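PDB 3LLB: magnesium and cobalt efflux protein CorC from Pseudomonas aeruginosa, which probably takes part in magnesium and cobalt ion transport, the fragment described here being its C-terminal transporter-associated domain. Local coordinates for residues A[2-13]-A[16-26]. Sequence-based numbering, arbitrary orientation.
Sequences YIKPLPSGDFIV and LTPVDAFNDFF
Phe26 turns its ring edge onto one face of Phe11: CE1 of Phe26 sits 3.5 Å above the Phe11 plane, over its centre, and this edge atom over the face, together with planes at 64°, is consistent with a T-shaped (edge-to-face) pair. The two rings join a beta hairpin, the antiparallel strands 3-5 and 11-13, to helix 19-26, which follows it closely in sequence and packs on the sheet of the transporter-associated domain. One face of the Tyr2 ring carries Thr17 CA and Pro18 CD, both CH-pi contacts; Pro18 CD lies 3.9 Å from the ring centroid. At the edge of the same ring, in its plane, Leu16 CD1 comes within 3.4 Å of Tyr2 CE1. Strand 11-13 and the helix run nearly antiparallel, at 169°, with axes 12.2 Å apart, and the side chains of Phe11, Val13 and Phe26 meet between them. Ile3 bridges two phenyl rings with both branches: CD1 lies over a face of Phe25, offset toward the rim, and 3.9 Å from Phe26 CZ, while CG2 approaches Phe26 CZ at 3.8 Å and Phe25 CE2 at 3.9 Å. With CG1 set between the backbone N and the carbonyl carbon (chi1 81°), both branches flank the N, on the side of the two rings. Within the helix segment, Phe25 CB covers one face of Phe26, and Phe26 CD2 lies over the centre of Phe22; Leu78 of strand 73-80 touches both Phe22 and Phe26, so the packing continues onto the neighbouring strand. Thr17 OG1 hydrogen-bonds to Lys14 O; Thr17 OG1 also rests 3.2 Å from Tyr2 CB.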
ATOM      1  N   TYR A   2       8.954   6.744   4.188  1.00 14.22           N
ATOM      2  CA  TYR A   2       7.768   5.953   3.849  1.00 11.97           C
ATOM      3  C   TYR A   2       8.001   4.901   2.772  1.00  9.84           C
ATOM      4  O   TYR A   2       7.403   3.844   2.832  1.00  7.70           O
ATOM      5  CB  TYR A   2       6.618   6.849   3.426  1.00 11.18           C
ATOM      6  CG  TYR A   2       6.053   7.753   4.484  1.00 13.98           C
ATOM      7  CD1 TYR A   2       5.608   7.244   5.705  1.00 14.71           C
ATOM      8  CD2 TYR A   2       5.872   9.139   4.229  1.00 16.38           C
ATOM      9  CE1 TYR A   2       5.049   8.089   6.684  1.00 17.40           C
ATOM     10  CE2 TYR A   2       5.333   9.992   5.195  1.00 18.08           C
ATOM     11  CZ  TYR A   2       4.920   9.459   6.417  1.00 18.83           C
ATOM     12  OH  TYR A   2       4.373  10.300   7.363  1.00 22.22           O
ATOM     13  N   ILE A   3       8.861   5.204   1.782  1.00  9.04           N
ATOM     14  CA  ILE A   3       9.051   4.331   0.623  1.00  8.41           C
ATOM     15  C   ILE A   3      10.527   3.954   0.453  1.00  7.23           C
ATOM     16  O   ILE A   3      11.475   4.724   0.836  1.00  9.08           O
ATOM     17  CB  ILE A   3       8.394   4.958  -0.705  1.00  7.72           C
ATOM     18  CG1 ILE A   3       9.316   6.022  -1.364  1.00 11.87           C
ATOM     19  CG2 ILE A   3       6.929   5.389  -0.385  1.00  6.35           C
ATOM     20  CD1 ILE A   3       9.009   6.548  -2.844  1.00 11.92           C
ATOM     21  N   LYS A   4      10.750   2.789  -0.134  1.00  7.49           N
ATOM     22  CA  LYS A   4      12.055   2.317  -0.470  1.00  7.49           C
ATOM     23  C   LYS A   4      12.028   1.808  -1.907  1.00  6.76           C
ATOM     24  O   LYS A   4      11.334   0.894  -2.235  1.00  7.70           O
ATOM     25  CB  LYS A   4      12.533   1.229   0.542  1.00  8.45           C
ATOM     26  CG  LYS A   4      13.917   0.765   0.208  1.00 12.88           C
ATOM     27  CD  LYS A   4      14.273  -0.627   0.814  1.00 19.16           C
ATOM     28  CE  LYS A   4      15.700  -1.080   0.351  1.00 23.38           C
ATOM     29  NZ  LYS A   4      15.787  -2.578   0.015  1.00 28.03           N
ATOM     30  N   PRO A   5      12.746   2.459  -2.809  1.00  6.82           N
ATOM     31  CA  PRO A   5      12.816   2.023  -4.188  1.00  5.56           C
ATOM     32  C   PRO A   5      13.576   0.720  -4.353  1.00  5.60           C
ATOM     33  O   PRO A   5      14.616   0.492  -3.702  1.00  6.66           O
ATOM     34  CB  PRO A   5      13.576   3.162  -4.863  1.00  5.87           C
ATOM     35  CG  PRO A   5      14.441   3.646  -3.815  1.00  9.64           C
ATOM     36  CD  PRO A   5      13.526   3.660  -2.601  1.00  9.11           C
ATOM     37  N   LEU A   6      13.054  -0.117  -5.218  1.00  5.32           N
ATOM     38  CA  LEU A   6      13.661  -1.371  -5.564  1.00  4.84           C
ATOM     39  C   LEU A   6      14.129  -1.325  -7.021  1.00  4.78           C
ATOM     40  O   LEU A   6      13.557  -0.583  -7.872  1.00  4.44           O
ATOM     41  CB  LEU A   6      12.682  -2.516  -5.352  1.00  5.88           C
ATOM     42  CG  LEU A   6      12.059  -2.675  -3.966  1.00  5.57           C
ATOM     43  CD1 LEU A   6      10.936  -3.708  -4.039  1.00  8.16           C
ATOM     44  CD2 LEU A   6      13.113  -2.995  -3.000  1.00  6.74           C
ATOM     45  N   PRO A   7      15.209  -2.085  -7.344  1.00  5.00           N
ATOM     46  CA  PRO A   7      15.784  -2.003  -8.676  1.00  5.40           C
ATOM     47  C   PRO A   7      14.942  -2.611  -9.807  1.00  5.24           C
ATOM     48  O   PRO A   7      15.197  -2.322 -10.944  1.00  4.96           O
ATOM     49  CB  PRO A   7      17.163  -2.689  -8.526  1.00  6.02           C
ATOM     50  CG  PRO A   7      17.038  -3.540  -7.383  1.00  5.67           C
ATOM     51  CD  PRO A   7      16.037  -2.922  -6.465  1.00  5.58           C
ATOM     52  N   SER A   8      13.907  -3.390  -9.444  1.00  5.78           N
ATOM     53  CA  SER A   8      12.882  -3.839 -10.354  1.00  4.72           C
ATOM     54  C   SER A   8      11.984  -2.686 -10.833  1.00  4.83           C
ATOM     55  O   SER A   8      11.245  -2.871 -11.794  1.00  4.77           O
ATOM     56  CB  SER A   8      11.996  -4.871  -9.659  1.00  3.92           C
ATOM     57  OG  SER A   8      11.535  -4.325  -8.452  1.00  5.75           O
ATOM     58  N   GLY A   9      12.002  -1.543 -10.144  1.00  4.99           N
ATOM     59  CA  GLY A   9      11.081  -0.468 -10.377  1.00  4.22           C
ATOM     60  C   GLY A   9       9.903  -0.415  -9.447  1.00  4.90           C
ATOM     61  O   GLY A   9       9.152   0.533  -9.471  1.00  4.81           O
ATOM     62  N   ASP A  10       9.771  -1.453  -8.630  1.00  5.42           N
ATOM     63  CA  ASP A  10       8.770  -1.525  -7.569  1.00  5.08           C
ATOM     64  C   ASP A  10       9.270  -0.772  -6.336  1.00  4.89           C
ATOM     65  O   ASP A  10      10.389  -0.199  -6.300  1.00  3.83           O
ATOM     66  CB  ASP A  10       8.521  -2.974  -7.173  1.00  6.19           C
ATOM     67  CG  ASP A  10       7.910  -3.800  -8.249  1.00 10.19           C
ATOM     68  OD1 ASP A  10       7.546  -3.294  -9.366  1.00 12.72           O
ATOM     69  OD2 ASP A  10       7.760  -5.007  -7.925  1.00 14.71           O
ATOM     70  N   PHE A  11       8.398  -0.693  -5.342  1.00  5.05           N
ATOM     71  CA  PHE A  11       8.682   0.048  -4.134  1.00  4.46           C
ATOM     72  C   PHE A  11       8.245  -0.787  -2.956  1.00  5.95           C
ATOM     73  O   PHE A  11       7.251  -1.534  -3.081  1.00  7.11           O
ATOM     74  CB  PHE A  11       7.918   1.357  -4.106  1.00  5.06           C
ATOM     75  CG  PHE A  11       8.330   2.307  -5.186  1.00  5.32           C
ATOM     76  CD1 PHE A  11       9.317   3.254  -4.935  1.00  5.75           C
ATOM     77  CD2 PHE A  11       7.771   2.225  -6.430  1.00  6.13           C
ATOM     78  CE1 PHE A  11       9.700   4.126  -5.943  1.00  6.31           C
ATOM     79  CE2 PHE A  11       8.193   3.128  -7.467  1.00  6.33           C
ATOM     80  CZ  PHE A  11       9.118   4.019  -7.199  1.00  8.74           C
ATOM     81  N   ILE A  12       8.972  -0.681  -1.855  1.00  6.30           N
ATOM     82  CA  ILE A  12       8.453  -1.078  -0.537  1.00  7.30           C
ATOM     83  C   ILE A  12       7.797   0.170   0.078  1.00  6.97           C
ATOM     84  O   ILE A  12       8.428   1.198   0.194  1.00  9.06           O
ATOM     85  CB  ILE A  12       9.519  -1.680   0.414  1.00  8.38           C
ATOM     86  CG1 ILE A  12      10.262  -2.831  -0.249  1.00  9.21           C
ATOM     87  CG2 ILE A  12       8.810  -2.183   1.666  1.00  8.06           C
ATOM     88  CD1 ILE A  12      11.434  -3.341   0.560  1.00  9.11           C
ATOM     89  N   VAL A  13       6.525   0.072   0.468  1.00  6.64           N
ATOM     90  CA  VAL A  13       5.747   1.163   1.023  1.00  6.59           C
ATOM     91  C   VAL A  13       5.276   0.819   2.411  1.00  6.56           C
ATOM     92  O   VAL A  13       4.653  -0.236   2.613  1.00  7.88           O
ATOM     93  CB  VAL A  13       4.580   1.475   0.071  1.00  6.54           C
ATOM     94  CG1 VAL A  13       3.734   2.590   0.593  1.00  7.29           C
ATOM     95  CG2 VAL A  13       5.089   1.836  -1.348  1.00  7.33           C
ATOM     96  N   LEU A  16       1.711   2.776   7.168  1.00  9.52           N
ATOM     97  CA  LEU A  16       1.435   4.051   7.841  1.00 10.28           C
ATOM     98  C   LEU A  16       1.579   5.284   6.947  1.00  9.74           C
ATOM     99  O   LEU A  16       1.192   6.382   7.358  1.00 11.05           O
ATOM    100  CB  LEU A  16       2.309   4.181   9.147  1.00 11.91           C
ATOM    101  CG  LEU A  16       3.857   3.967   9.060  1.00 15.11           C
ATOM    102  CD1 LEU A  16       4.544   5.170   8.363  1.00 17.80           C
ATOM    103  CD2 LEU A  16       4.651   3.559  10.385  1.00 18.59           C
ATOM    104  N   THR A  17       2.140   5.132   5.738  1.00  9.14           N
ATOM    105  CA  THR A  17       2.157   6.230   4.714  1.00  8.20           C
ATOM    106  C   THR A  17       0.801   6.886   4.531  1.00  8.68           C
ATOM    107  O   THR A  17      -0.116   6.222   4.157  1.00  9.60           O
ATOM    108  CB  THR A  17       2.649   5.751   3.334  1.00  7.62           C
ATOM    109  OG1 THR A  17       3.894   5.086   3.530  1.00  7.08           O
ATOM    110  CG2 THR A  17       2.826   6.927   2.294  1.00  6.00           C
ATOM    111  N   PRO A  18       0.695   8.193   4.809  1.00  8.67           N
ATOM    112  CA  PRO A  18      -0.483   8.931   4.496  1.00  8.57           C
ATOM    113  C   PRO A  18      -0.874   8.795   3.050  1.00  8.27           C
ATOM    114  O   PRO A  18      -0.025   8.835   2.198  1.00  7.39           O
ATOM    115  CB  PRO A  18      -0.027  10.371   4.776  1.00  8.97           C
ATOM    116  CG  PRO A  18       0.770  10.207   5.992  1.00  9.33           C
ATOM    117  CD  PRO A  18       1.630   9.050   5.577  1.00  9.07           C
ATOM    118  N   VAL A  19      -2.151   8.654   2.782  1.00  8.41           N
ATOM    119  CA  VAL A  19      -2.602   8.611   1.408  1.00  9.91           C
ATOM    120  C   VAL A  19      -2.180   9.883   0.595  1.00 10.46           C
ATOM    121  O   VAL A  19      -1.805   9.762  -0.587  1.00 10.20           O
ATOM    122  CB  VAL A  19      -4.150   8.259   1.345  1.00 10.85           C
ATOM    123  CG1 VAL A  19      -4.730   8.670   0.006  1.00 10.40           C
ATOM    124  CG2 VAL A  19      -4.320   6.800   1.560  1.00 12.57           C
ATOM    125  N   ASP A  20      -2.211  11.081   1.210  1.00 10.81           N
ATOM    126  CA  ASP A  20      -1.761  12.345   0.556  1.00 12.17           C
ATOM    127  C   ASP A  20      -0.298  12.257   0.083  1.00 10.58           C
ATOM    128  O   ASP A  20       0.050  12.629  -1.064  1.00  9.21           O
ATOM    129  CB  ASP A  20      -1.951  13.557   1.496  1.00 14.24           C
ATOM    130  CG  ASP A  20      -1.412  13.294   2.949  1.00 20.29           C
ATOM    131  OD1 ASP A  20      -0.157  13.268   3.171  1.00 26.90           O
ATOM    132  OD2 ASP A  20      -2.239  13.137   3.890  1.00 29.85           O
ATOM    133  N   ALA A  21       0.542  11.721   0.965  1.00  8.80           N
ATOM    134  CA  ALA A  21       1.961  11.419   0.674  1.00  7.97           C
ATOM    135  C   ALA A  21       2.107  10.407  -0.419  1.00  7.55           C
ATOM    136  O   ALA A  21       2.919  10.625  -1.302  1.00  7.44           O
ATOM    137  CB  ALA A  21       2.628  10.952   1.893  1.00  7.35           C
ATOM    138  N   PHE A  22       1.342   9.302  -0.361  1.00  7.55           N
ATOM    139  CA  PHE A  22       1.405   8.292  -1.403  1.00  6.89           C
ATOM    140  C   PHE A  22       1.057   8.861  -2.810  1.00  7.29           C
ATOM    141  O   PHE A  22       1.769   8.598  -3.771  1.00  7.39           O
ATOM    142  CB  PHE A  22       0.503   7.140  -1.030  1.00  7.97           C
ATOM    143  CG  PHE A  22       0.526   5.988  -1.990  1.00  6.47           C
ATOM    144  CD1 PHE A  22       1.284   4.873  -1.727  1.00  6.28           C
ATOM    145  CD2 PHE A  22      -0.256   6.011  -3.129  1.00  6.87           C
ATOM    146  CE1 PHE A  22       1.314   3.812  -2.626  1.00  8.03           C
ATOM    147  CE2 PHE A  22      -0.198   4.963  -4.028  1.00  8.89           C
ATOM    148  CZ  PHE A  22       0.574   3.838  -3.722  1.00  7.67           C
ATOM    149  N   ASN A  23      -0.052   9.590  -2.924  1.00  7.94           N
ATOM    150  CA  ASN A  23      -0.466  10.200  -4.191  1.00  8.09           C
ATOM    151  C   ASN A  23       0.628  11.131  -4.737  1.00  7.83           C
ATOM    152  O   ASN A  23       0.846  11.220  -5.925  1.00  7.95           O
ATOM    153  CB  ASN A  23      -1.751  10.990  -4.042  1.00  7.18           C
ATOM    154  CG  ASN A  23      -2.946  10.141  -3.806  1.00  6.64           C
ATOM    155  OD1 ASN A  23      -2.941   8.952  -4.086  1.00  7.69           O
ATOM    156  ND2 ASN A  23      -4.008  10.754  -3.269  1.00  8.32           N
ATOM    157  N   ASP A  24       1.290  11.844  -3.845  1.00  8.12           N
ATOM    158  CA  ASP A  24       2.418  12.711  -4.236  1.00  8.67           C
ATOM    159  C   ASP A  24       3.630  11.988  -4.792  1.00  8.37           C
ATOM    160  O   ASP A  24       4.255  12.463  -5.775  1.00  9.32           O
ATOM    161  CB  ASP A  24       2.799  13.643  -3.080  1.00  8.45           C
ATOM    162  CG  ASP A  24       1.804  14.823  -2.904  1.00 13.83           C
ATOM    163  OD1 ASP A  24       0.899  15.061  -3.752  1.00 19.71           O
ATOM    164  OD2 ASP A  24       1.933  15.528  -1.885  1.00 20.61           O
ATOM    165  N   PHE A  25       3.942  10.843  -4.226  1.00  8.99           N
ATOM    166  CA  PHE A  25       5.021  10.020  -4.692  1.00  8.40           C
ATOM    167  C   PHE A  25       4.668   9.362  -5.993  1.00  7.93           C
ATOM    168  O   PHE A  25       5.492   9.324  -6.899  1.00  7.22           O
ATOM    169  CB  PHE A  25       5.334   8.875  -3.719  1.00  8.55           C
ATOM    170  CG  PHE A  25       6.036   9.256  -2.423  1.00 10.70           C
ATOM    171  CD1 PHE A  25       7.302   9.802  -2.394  1.00 15.13           C
ATOM    172  CD2 PHE A  25       5.444   8.870  -1.196  1.00 11.83           C
ATOM    173  CE1 PHE A  25       7.954  10.058  -1.149  1.00 14.57           C
ATOM    174  CE2 PHE A  25       6.056   9.135   0.029  1.00 12.53           C
ATOM    175  CZ  PHE A  25       7.305   9.738   0.059  1.00 14.41           C
ATOM    176  N   PHE A  26       3.472   8.795  -6.081  1.00  7.76           N
ATOM    177  CA  PHE A  26       3.174   7.897  -7.190  1.00  7.66           C
ATOM    178  C   PHE A  26       2.196   8.396  -8.269  1.00  9.83           C
ATOM    179  O   PHE A  26       1.946   7.712  -9.230  1.00 11.02           O
ATOM    180  CB  PHE A  26       2.761   6.512  -6.613  1.00  7.46           C
ATOM    181  CG  PHE A  26       3.785   5.936  -5.639  1.00  8.93           C
ATOM    182  CD1 PHE A  26       5.041   5.585  -6.083  1.00  8.96           C
ATOM    183  CD2 PHE A  26       3.490   5.734  -4.312  1.00  7.84           C
ATOM    184  CE1 PHE A  26       5.979   5.102  -5.244  1.00  7.27           C
ATOM    185  CE2 PHE A  26       4.431   5.232  -3.470  1.00  4.49           C
ATOM    186  CZ  PHE A  26       5.675   4.936  -3.922  1.00  6.72           C
TER